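Local coordinates for protein Xcc_ctr_pt (Xanthomonas campestris pv. campestris, PDB 6NJW) that probably cleaves nucleic acid as a Class 2 OLD family nuclease, of which this C-terminal region holds the metal-binding Toprim domain, at residues L80-D84 against V93-L97; I75-I79 against H216-I221. One frame throughout, in Å; residues are numbered along the deposited sequence.

Contact 1 (L80-D84 against V93-L97); sequences LTDRD and VRRRL
The guanidinium of Arg96 reaches from the helix to the strand's C-terminal end, where Asp82 binds magnesium. Its NH1 donates to Asp82 O at 2.7 Å, near the guanidinium plane, and makes a weak bond to Thr81 OG1 at 2.8 Å; its NH2 forms a salt bridge with Asp84 OD2 at 3.1 Å. Arg96 is t at chi1 and chi2, and chi3 (m) turns its end toward Asp82 and Asp84. Thr81 OG1 also hydrogen-bonds to Glu27 OE2. Strand 80-82 is extended, Arg83 takes helical angles (-62/-43) and Asp84 has positive phi (63°). Arg83 and Val93 are closest, CA to CA 5.5 Å. Val93, chi1 p, sets CB 3.5 Å from Arg83 O and CG2 4.0 Å from Thr81 CG2. Asp82 and Asp84, the latter a known magnesium ligand without metal in this model, form the DxD motif characteristic of Toprim domains. Helix 93-97 runs at 151° to the strand, axes 10.1 Å apart; Val93 and Leu97 pack on Val129 of strand 127-130, and Leu97 meets helix 115-123.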
loop_
_atom_site.group_PDB
_atom_site.type_symbol
_atom_site.label_atom_id
_atom_site.label_comp_id
_atom_site.label_asym_id
_atom_site.label_seq_id
_atom_site.Cartn_x
_atom_site.Cartn_y
_atom_site.Cartn_z
ATOM N N LEU A 80 0.821 4.681 -2.745
ATOM C CA LEU A 80 0.316 3.340 -3.014
ATOM C C LEU A 80 -1.200 3.428 -3.039
ATOM O O LEU A 80 -1.814 3.813 -2.037
ATOM C CB LEU A 80 0.767 2.349 -1.931
ATOM C CG LEU A 80 2.280 2.141 -1.897
ATOM C CD1 LEU A 80 2.749 1.475 -0.610
ATOM C CD2 LEU A 80 2.605 1.273 -3.086
ATOM N N THR A 81 -1.805 3.067 -4.166
ATOM C CA THR A 81 -3.256 3.183 -4.265
ATOM C C THR A 81 -3.784 2.074 -5.165
ATOM O O THR A 81 -3.025 1.434 -5.899
ATOM C CB THR A 81 -3.667 4.572 -4.777
ATOM O OG1 THR A 81 -5.076 4.780 -4.565
ATOM C CG2 THR A 81 -3.326 4.728 -6.242
ATOM N N ASP A 82 -5.099 1.840 -5.082
ATOM C CA ASP A 82 -5.759 0.729 -5.766
ATOM C C ASP A 82 -6.430 1.195 -7.052
ATOM O O ASP A 82 -7.040 2.268 -7.092
ATOM C CB ASP A 82 -6.805 0.083 -4.856
ATOM C CG ASP A 82 -6.178 -0.674 -3.702
ATOM O OD1 ASP A 82 -4.953 -0.896 -3.743
ATOM O OD2 ASP A 82 -6.900 -1.044 -2.755
ATOM N N ARG A 83 -6.343 0.366 -8.098
ATOM C CA ARG A 83 -6.882 0.775 -9.394
ATOM C C ARG A 83 -8.385 1.004 -9.332
ATOM O O ARG A 83 -8.893 1.973 -9.913
ATOM C CB ARG A 83 -6.564 -0.258 -10.475
ATOM C CG ARG A 83 -6.846 0.283 -11.881
ATOM C CD ARG A 83 -6.641 -0.772 -12.951
ATOM N NE ARG A 83 -6.653 -0.217 -14.301
ATOM C CZ ARG A 83 -5.561 -0.030 -15.037
ATOM N NH1 ARG A 83 -4.371 -0.356 -14.546
ATOM N NH2 ARG A 83 -5.653 0.482 -16.258
ATOM N N ASP A 84 -9.111 0.116 -8.651
ATOM C CA ASP A 84 -10.571 0.202 -8.498
ATOM C C ASP A 84 -11.303 0.081 -9.838
ATOM O O ASP A 84 -11.287 -0.984 -10.472
ATOM C CB ASP A 84 -10.961 1.508 -7.789
ATOM C CG ASP A 84 -10.636 1.477 -6.309
ATOM O OD1 ASP A 84 -10.630 0.362 -5.749
ATOM O OD2 ASP A 84 -10.373 2.548 -5.709
ATOM N N VAL A 93 -9.118 5.806 -10.625
ATOM C CA VAL A 93 -7.741 6.100 -10.271
ATOM C C VAL A 93 -7.188 7.111 -11.257
ATOM O O VAL A 93 -6.260 7.859 -10.930
ATOM C CB VAL A 93 -6.882 4.816 -10.207
ATOM C CG1 VAL A 93 -6.674 4.223 -11.587
ATOM C CG2 VAL A 93 -5.547 5.123 -9.563
ATOM N N ARG A 94 -7.779 7.188 -12.453
ATOM C CA ARG A 94 -7.347 8.185 -13.423
ATOM C C ARG A 94 -7.497 9.595 -12.867
ATOM O O ARG A 94 -6.560 10.403 -12.926
ATOM C CB ARG A 94 -8.139 8.034 -14.720
ATOM C CG ARG A 94 -7.801 9.093 -15.737
ATOM C CD ARG A 94 -8.506 8.881 -17.064
ATOM N NE ARG A 94 -8.104 9.904 -18.031
ATOM C CZ ARG A 94 -8.679 11.100 -18.128
ATOM N NH1 ARG A 94 -9.681 11.422 -17.316
ATOM N NH2 ARG A 94 -8.255 11.979 -19.034
ATOM N N ARG A 95 -8.682 9.917 -12.346
ATOM C CA ARG A 95 -8.923 11.249 -11.791
ATOM C C ARG A 95 -8.096 11.469 -10.531
ATOM O O ARG A 95 -7.498 12.537 -10.346
ATOM C CB ARG A 95 -10.417 11.426 -11.495
ATOM C CG ARG A 95 -10.807 12.803 -10.939
ATOM C CD ARG A 95 -10.479 13.911 -11.935
ATOM N NE ARG A 95 -11.102 13.625 -13.219
ATOM C CZ ARG A 95 -10.769 14.199 -14.365
ATOM N NH1 ARG A 95 -9.812 15.119 -14.399
ATOM N NH2 ARG A 95 -11.402 13.845 -15.479
ATOM N N ARG A 96 -8.051 10.459 -9.662
ATOM C CA ARG A 96 -7.241 10.533 -8.452
ATOM C C ARG A 96 -5.791 10.876 -8.776
ATOM O O ARG A 96 -5.180 11.707 -8.097
ATOM C CB ARG A 96 -7.348 9.206 -7.698
ATOM C CG ARG A 96 -6.530 9.088 -6.412
ATOM C CD ARG A 96 -6.555 7.634 -5.918
ATOM N NE ARG A 96 -7.887 7.060 -6.115
ATOM C CZ ARG A 96 -8.136 5.783 -6.387
ATOM N NH1 ARG A 96 -7.140 4.915 -6.496
ATOM N NH2 ARG A 96 -9.389 5.371 -6.551
ATOM N N LEU A 97 -5.239 10.285 -9.842
ATOM C CA LEU A 97 -3.846 10.538 -10.193
ATOM C C LEU A 97 -3.671 11.831 -10.979
ATOM O O LEU A 97 -2.639 12.490 -10.851
ATOM C CB LEU A 97 -3.270 9.360 -10.993
ATOM C CG LEU A 97 -2.997 8.086 -10.192
ATOM C CD1 LEU A 97 -2.394 6.990 -11.076
ATOM C CD2 LEU A 97 -2.086 8.386 -9.011
#

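Contact 2 (I75-I79 against H216-I221); sequences IPHVI and HIRDAI
Ile217 fits its side chain between Pro76 and Val78, covering both: its CD1 lies 3.8 Å from Pro76 CB and 3.5 Å from Pro76 O, while its CB is 3.8 Å from Val78 CG1. Chi1 t and chi2 p send CD1 toward the proline, where it also comes 3.8 Å from His77 N. Pro76 is extended (-57/136), leading into strand 77-79. Helix 216-221 runs nearly antiparallel to that strand, at 170° with axes 8.3 Å apart, and the register pairs His77 with Ile217 (CA to CA 6.3 Å) and Pro76 with Ala220 (6.7 Å). One turn on, Ala220 CB is 4.1 Å from Pro76 CB and Ile221 CD1 is 4.1 Å from Pro76 CG. At the other end Val78, chi1 m, brings CG1 to 3.5 Å from His216 CD2. Contact is van der Waals, mostly between apolar side chains, without polar bonds. His77 points CB away from the helix; its ND1 donates to Ile75 O at 2.9 Å and its NE2 hydrogen-bonds to Tyr127 OH. Ile217 also touches Ile24 of strand 22-26 and His216 touches Phe128 of strand 127-130, so helix 208-226 covers one face of the parallel sheet, the alpha/beta layering of the Toprim fold.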
loop_
_atom_site.group_PDB
_atom_site.type_symbol
_atom_site.label_atom_id
_atom_site.label_comp_id
_atom_site.label_asym_id
_atom_site.label_seq_id
_atom_site.Cartn_x
_atom_site.Cartn_y
_atom_site.Cartn_z
ATOM N N ILE A 75 9.256 17.391 0.248
ATOM C CA ILE A 75 9.732 16.179 0.913
ATOM C C ILE A 75 9.533 15.012 -0.050
ATOM O O ILE A 75 8.438 14.868 -0.612
ATOM C CB ILE A 75 8.972 15.935 2.237
ATOM C CG1 ILE A 75 9.339 16.990 3.287
ATOM C CG2 ILE A 75 9.231 14.557 2.818
ATOM C CD1 ILE A 75 8.534 16.843 4.556
ATOM N N PRO A 76 10.540 14.164 -0.267
ATOM C CA PRO A 76 10.332 12.975 -1.109
ATOM C C PRO A 76 9.197 12.107 -0.572
ATOM O O PRO A 76 9.100 11.849 0.628
ATOM C CB PRO A 76 11.678 12.244 -1.036
ATOM C CG PRO A 76 12.666 13.251 -0.530
ATOM C CD PRO A 76 11.904 14.234 0.296
ATOM N N HIS A 77 8.326 11.648 -1.473
ATOM C CA HIS A 77 7.208 10.833 -1.045
ATOM C C HIS A 77 6.795 9.913 -2.183
ATOM O O HIS A 77 7.144 10.128 -3.341
ATOM C CB HIS A 77 6.018 11.696 -0.608
ATOM C CG HIS A 77 5.506 12.566 -1.706
ATOM N ND1 HIS A 77 6.119 13.751 -2.052
ATOM C CD2 HIS A 77 4.486 12.396 -2.582
ATOM C CE1 HIS A 77 5.484 14.284 -3.086
ATOM N NE2 HIS A 77 4.492 13.482 -3.426
ATOM N N VAL A 78 6.044 8.872 -1.830
ATOM C CA VAL A 78 5.503 7.929 -2.796
ATOM C C VAL A 78 4.026 7.725 -2.473
ATOM O O VAL A 78 3.556 8.083 -1.402
ATOM C CB VAL A 78 6.265 6.587 -2.777
ATOM C CG1 VAL A 78 7.700 6.796 -3.252
ATOM C CG2 VAL A 78 6.249 5.976 -1.364
ATOM N N ILE A 79 3.292 7.129 -3.410
ATOM C CA ILE A 79 1.879 6.813 -3.207
ATOM C C ILE A 79 1.638 5.350 -3.553
ATOM O O ILE A 79 2.162 4.850 -4.550
ATOM C CB ILE A 79 0.966 7.717 -4.072
ATOM C CG1 ILE A 79 0.865 9.116 -3.465
ATOM C CG2 ILE A 79 -0.428 7.097 -4.243
ATOM C CD1 ILE A 79 0.245 10.152 -4.427
ATOM N N HIS A 216 11.531 3.085 -4.593
ATOM C CA HIS A 216 11.541 4.463 -5.072
ATOM C C HIS A 216 11.915 5.427 -3.949
ATOM O O HIS A 216 12.784 6.286 -4.127
ATOM C CB HIS A 216 10.174 4.837 -5.656
ATOM C CG HIS A 216 10.156 6.185 -6.313
ATOM N ND1 HIS A 216 10.264 6.351 -7.677
ATOM C CD2 HIS A 216 10.078 7.435 -5.790
ATOM C CE1 HIS A 216 10.246 7.640 -7.969
ATOM N NE2 HIS A 216 10.134 8.320 -6.842
ATOM N N ILE A 217 11.277 5.292 -2.777
ATOM C CA ILE A 217 11.537 6.247 -1.698
ATOM C C ILE A 217 12.912 6.004 -1.090
ATOM O O ILE A 217 13.612 6.951 -0.706
ATOM C CB ILE A 217 10.421 6.205 -0.632
ATOM C CG1 ILE A 217 10.559 7.379 0.354
ATOM C CG2 ILE A 217 10.397 4.915 0.152
ATOM C CD1 ILE A 217 10.437 8.738 -0.329
ATOM N N ARG A 218 13.322 4.736 -0.996
ATOM C CA ARG A 218 14.678 4.423 -0.540
ATOM C C ARG A 218 15.717 5.053 -1.463
ATOM O O ARG A 218 16.697 5.657 -1.002
ATOM C CB ARG A 218 14.846 2.899 -0.467
ATOM C CG ARG A 218 16.189 2.388 0.101
ATOM C CD ARG A 218 17.349 2.325 -0.930
ATOM N NE ARG A 218 16.969 1.862 -2.265
ATOM C CZ ARG A 218 16.732 0.593 -2.566
ATOM N NH1 ARG A 218 16.825 -0.334 -1.620
ATOM N NH2 ARG A 218 16.403 0.251 -3.807
ATOM N N ASP A 219 15.513 4.930 -2.774
ATOM C CA ASP A 219 16.453 5.505 -3.726
ATOM C C ASP A 219 16.563 7.012 -3.544
ATOM O O ASP A 219 17.670 7.561 -3.521
ATOM C CB ASP A 219 16.027 5.176 -5.156
ATOM C CG ASP A 219 16.366 3.753 -5.562
ATOM O OD1 ASP A 219 16.888 2.981 -4.726
ATOM O OD2 ASP A 219 16.103 3.402 -6.731
ATOM N N ALA A 220 15.427 7.694 -3.388
ATOM C CA ALA A 220 15.441 9.147 -3.253
ATOM C C ALA A 220 16.199 9.586 -2.005
ATOM O O ALA A 220 16.963 10.558 -2.039
ATOM C CB ALA A 220 14.010 9.682 -3.215
ATOM N N ILE A 221 16.004 8.887 -0.889
ATOM C CA ILE A 221 16.717 9.267 0.328
ATOM C C ILE A 221 18.208 8.949 0.202
ATOM O O ILE A 221 19.066 9.738 0.622
ATOM C CB ILE A 221 16.089 8.569 1.550
ATOM C CG1 ILE A 221 14.633 9.002 1.763
ATOM C CG2 ILE A 221 16.908 8.826 2.816
ATOM C CD1 ILE A 221 14.455 10.463 1.863
#

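Overall arrangement
Strand 77-82 and its flanks serve both contacts: 75-79 supplies the N-terminal part for contact 2, and 80-84 carries straight on into contact 1. Their centres are about 19 Å apart, and contact 1 is nested inside the long loop closed by contact 2. The magnesium lies at the contact 1 end, about 3 Å from the Asp82 side chain and about 11 Å from that of Val78 in contact 2 (nearest atoms). Helix 208-226 links the two regions: residues 216-221 pack in contact 2, while Tyr209 of the same helix joins Asp82 at the metal and touches Leu80. Glu27, a known magnesium ligand without metal in this model, hydrogen-bonds to Thr81 OG1 and Asp82 N.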